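Local coordinates for FOG-3 protein (Caenorhabditis elegans, PDB 5TD6) that binds RNA as a multimer that specifies sperm fate in the nematode germline, here represented by its BTG/Tob domain, at the interface of chains A and B. Residues are numbered along the deposited sequence; one frame, centred on the assembly and turned at random. Chains: chain A/B, FOG-3 protein.

Contact 1 and contact 2 are neighbouring patches of one two-fold symmetric interface between identical BTG/Tob domains, the centres of their C-alpha atoms about 16 Å apart. Contact 1 joins the 2-13 helices of both chains and the segments just after the 3-10 helix 117-120; contact 2 sets strand 106-112 of chain A against the loop that follows helix 2-13 of chain B. The N-terminal helix of chain B and the loop that continues it therefore run through both. Polar and water-mediated links prevail in the first, aromatic and aliphatic packing in the second, and symmetry repeats each with the chains exchanged. FOG-3 acts as a multimer, which suits such a pairing.

Contact 1: the interface of chains A and B. Residues chain A 6, 10, 121-122; chain B 6-7, 122.
A:Arg6 and B:Arg6 meet face to face, a worked example of how like-charged guanidinium groups can pair when their surroundings allow it. The side chains arrive from opposite directions and their planes lie 4° apart, with A:Arg6 CZ 3.4 Å from B:Arg6 CZ. Each chain leaves its helix with CG anti to the backbone N (chi1 175° in A:Arg6) and then bends at chi3, which turns the flat end toward its mate. The opposite face of the A:Arg6 guanidinium is covered by the ring of A:Tyr121, CE1 lying over its centre, so this group is layered between an aromatic ring and the partner arginine. Nearby B:Glu7 may offset part of the paired positive charge, although its carboxylate does not touch A:Arg6.

At the far end of the ring, the phenolic OH of A:Tyr121 donates a hydrogen bond of 2.6 Å to the side-chain oxygen OE1 of B:Gln122. The donor lies in the carbonyl plane and points at a lone pair of OE1, while ring and amide planes stand 69° apart. Water 2 joins the same hydroxyl to the amide nitrogen NE2 of B:Gln122, giving this side chain a second, indirect hold.

Water 3 lies in the plane of the B:Arg6 guanidinium, 2.7 Å from B:Arg6 NH2. It also links B:Glu7 OE2 and A:Asn10 ND2. Water 1 likewise bridges A:Asn10 ND2 and B:Glu7 OE1. The stacked arginines and hydrated polar links thus bring the N-terminal helices of the two BTG/Tob domains together in this dimer, a plausible building unit of the FOG-3 multimer.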
# COMPACT_ATOMS: atom_id res chain seq x y z
N ARG A 6 5.56 4.15 -3.47
CA ARG A 6 5.41 2.99 -2.60
C ARG A 6 4.06 2.28 -2.77
O ARG A 6 4.00 1.05 -2.83
CB ARG A 6 5.57 3.38 -1.13
CG ARG A 6 5.30 2.15 -0.22
CD ARG A 6 5.75 2.37 1.19
NE ARG A 6 5.05 3.48 1.81
CZ ARG A 6 5.53 4.12 2.87
NH1 ARG A 6 6.70 3.75 3.39
NH2 ARG A 6 4.86 5.13 3.41
N ASN A 10 3.56 -1.52 -4.07
CA ASN A 10 2.91 -2.53 -3.25
C ASN A 10 1.69 -3.12 -3.93
O ASN A 10 1.38 -4.31 -3.77
CB ASN A 10 2.54 -1.95 -1.88
CG ASN A 10 3.76 -1.64 -1.05
OD1 ASN A 10 4.87 -2.01 -1.43
ND2 ASN A 10 3.57 -0.99 0.10
N TYR A 121 6.43 10.51 5.58
CA TYR A 121 6.74 9.23 4.94
C TYR A 121 7.44 8.31 5.93
O TYR A 121 8.45 8.70 6.52
CB TYR A 121 7.63 9.45 3.71
CG TYR A 121 7.91 8.20 2.90
CD1 TYR A 121 6.91 7.61 2.12
CD2 TYR A 121 9.17 7.61 2.90
CE1 TYR A 121 7.17 6.46 1.37
CE2 TYR A 121 9.44 6.46 2.15
CZ TYR A 121 8.43 5.89 1.39
OH TYR A 121 8.69 4.75 0.64
N GLN A 122 6.92 7.09 6.06
CA GLN A 122 7.33 6.14 7.10
C GLN A 122 7.73 6.79 8.41
O GLN A 122 8.82 6.54 8.93
CB GLN A 122 8.50 5.26 6.65
CG GLN A 122 8.39 4.67 5.28
CD GLN A 122 9.59 3.79 4.95
OE1 GLN A 122 9.63 2.63 5.36
NE2 GLN A 122 10.56 4.34 4.24
N ARG B 6 0.49 0.22 8.80
CA ARG B 6 0.23 1.08 7.65
C ARG B 6 -0.40 0.28 6.52
O ARG B 6 -1.31 0.77 5.85
CB ARG B 6 1.52 1.75 7.15
CG ARG B 6 1.28 2.67 5.95
CD ARG B 6 2.59 3.25 5.42
NE ARG B 6 3.44 2.21 4.84
CZ ARG B 6 4.64 1.88 5.31
NH1 ARG B 6 5.14 2.49 6.37
NH2 ARG B 6 5.34 0.93 4.71
N GLU B 7 0.09 -0.95 6.29
CA GLU B 7 -0.49 -1.79 5.24
C GLU B 7 -1.95 -2.15 5.57
O GLU B 7 -2.80 -2.18 4.67
CB GLU B 7 0.33 -3.05 5.03
CG GLU B 7 1.72 -2.79 4.38
CD GLU B 7 1.60 -2.11 3.05
OE1 GLU B 7 0.71 -2.49 2.27
OE2 GLU B 7 2.39 -1.18 2.78
N GLN B 122 15.25 2.50 2.45
CA GLN B 122 15.02 2.48 1.02
C GLN B 122 16.02 3.37 0.25
O GLN B 122 16.19 4.55 0.55
CB GLN B 122 13.58 2.93 0.76
CG GLN B 122 13.24 3.32 -0.63
CD GLN B 122 11.89 4.01 -0.68
OE1 GLN B 122 11.15 4.02 0.32
NE2 GLN B 122 11.56 4.60 -1.82
O HOH W 1 0.34 -0.71 0.22
O HOH W 2 8.64 5.05 -2.36
O HOH W 3 5.11 -0.93 2.78

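Contact 2: the interface of chains A and B. Residues chain A 109, 112; chain B 14, 17-18.
The phenyl ring of B:Phe17 lies with one face against the backbone of A:Ile112, whose amide N sits 3.7 Å above the ring plane and over its centre. On the same face, but displaced outward past the ring's CE1, lies the carbonyl O of A:Ile112, 3.4 Å from CE1 of B:Phe17, a close van der Waals approach. The case illustrates how an aromatic side chain can pack on the main chain of a strand as well as on its side chains.

Aliphatic atoms extend the contact around the base of the ring. CB of A:Ile112 lies 3.9 Å from CD1 of B:Phe17, the two side chains sliding past each other in opposite directions. The isoleucine CG1 branch stands beside its own backbone N (chi1 -69°), and from there carries CD1 to the backbone of B:Gly18, 3.9 Å from that residue's N, and close to CB of B:Phe17. A:Pro109 meets the same phenylalanine at its root, with the pyrrolidine CB 3.9 Å from B:Phe17 CB and CG near the phenylalanine carbonyl O. The proline and isoleucine thus pack against the root of the aromatic side chain from one side, while its ring lies over the backbone at the end of the strand.

With an alanine in place of B:Phe17, the backbone of A:Ile112 would probably lose its aromatic cover and a gap would be left beside the strand.

Water 4 adds a polar link at the margin, 2.8 Å from the carbonyl O of A:Pro109 and the same distance from the carbonyl O of B:Arg14. It can donate to both oxygens, joining the two main chains, while the arginine side chain makes only a slight contribution to the patch.

In the fold, A:Pro109 and A:Ile112 belong to strand 106-112, and B:Arg14, B:Phe17 and B:Gly18 to the loop between helices 2-13 and 22-41 of the partner domain.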
# COMPACT_ATOMS: atom_id res chain seq x y z
N PRO A 109 -9.02 3.03 -7.36
CA PRO A 109 -8.14 3.96 -6.64
C PRO A 109 -7.18 3.16 -5.74
O PRO A 109 -7.61 2.45 -4.83
CB PRO A 109 -9.10 4.82 -5.82
CG PRO A 109 -10.34 3.99 -5.66
CD PRO A 109 -10.36 2.94 -6.75
N ILE A 112 -5.20 7.64 -2.37
CA ILE A 112 -5.53 9.06 -2.45
C ILE A 112 -5.07 9.71 -1.15
O ILE A 112 -5.38 9.23 -0.06
CB ILE A 112 -7.04 9.30 -2.68
CG1 ILE A 112 -7.44 8.85 -4.09
CG2 ILE A 112 -7.42 10.79 -2.46
CD1 ILE A 112 -8.92 8.99 -4.40
N ARG B 14 -8.60 1.68 1.14
CA ARG B 14 -8.85 1.46 -0.29
C ARG B 14 -10.33 1.17 -0.58
O ARG B 14 -10.76 1.25 -1.74
CB ARG B 14 -7.95 0.34 -0.86
CG ARG B 14 -6.48 0.83 -1.06
CD ARG B 14 -5.61 -0.15 -1.91
NE ARG B 14 -5.32 -1.44 -1.26
CZ ARG B 14 -4.33 -1.66 -0.38
NH1 ARG B 14 -3.52 -0.67 -0.01
NH2 ARG B 14 -4.15 -2.87 0.12
N PHE B 17 -11.47 5.29 -0.48
CA PHE B 17 -10.94 6.29 -1.42
C PHE B 17 -11.94 6.60 -2.50
O PHE B 17 -12.46 5.68 -3.14
CB PHE B 17 -9.63 5.82 -2.08
CG PHE B 17 -8.47 5.71 -1.13
CD1 PHE B 17 -8.29 6.62 -0.11
CD2 PHE B 17 -7.55 4.67 -1.27
CE1 PHE B 17 -7.22 6.52 0.76
CE2 PHE B 17 -6.48 4.55 -0.41
CZ PHE B 17 -6.31 5.47 0.61
N GLY B 18 -12.22 7.88 -2.70
CA GLY B 18 -13.15 8.30 -3.73
C GLY B 18 -14.62 8.31 -3.32
O GLY B 18 -15.45 8.79 -4.07
O HOH W 4 -9.44 0.50 -4.14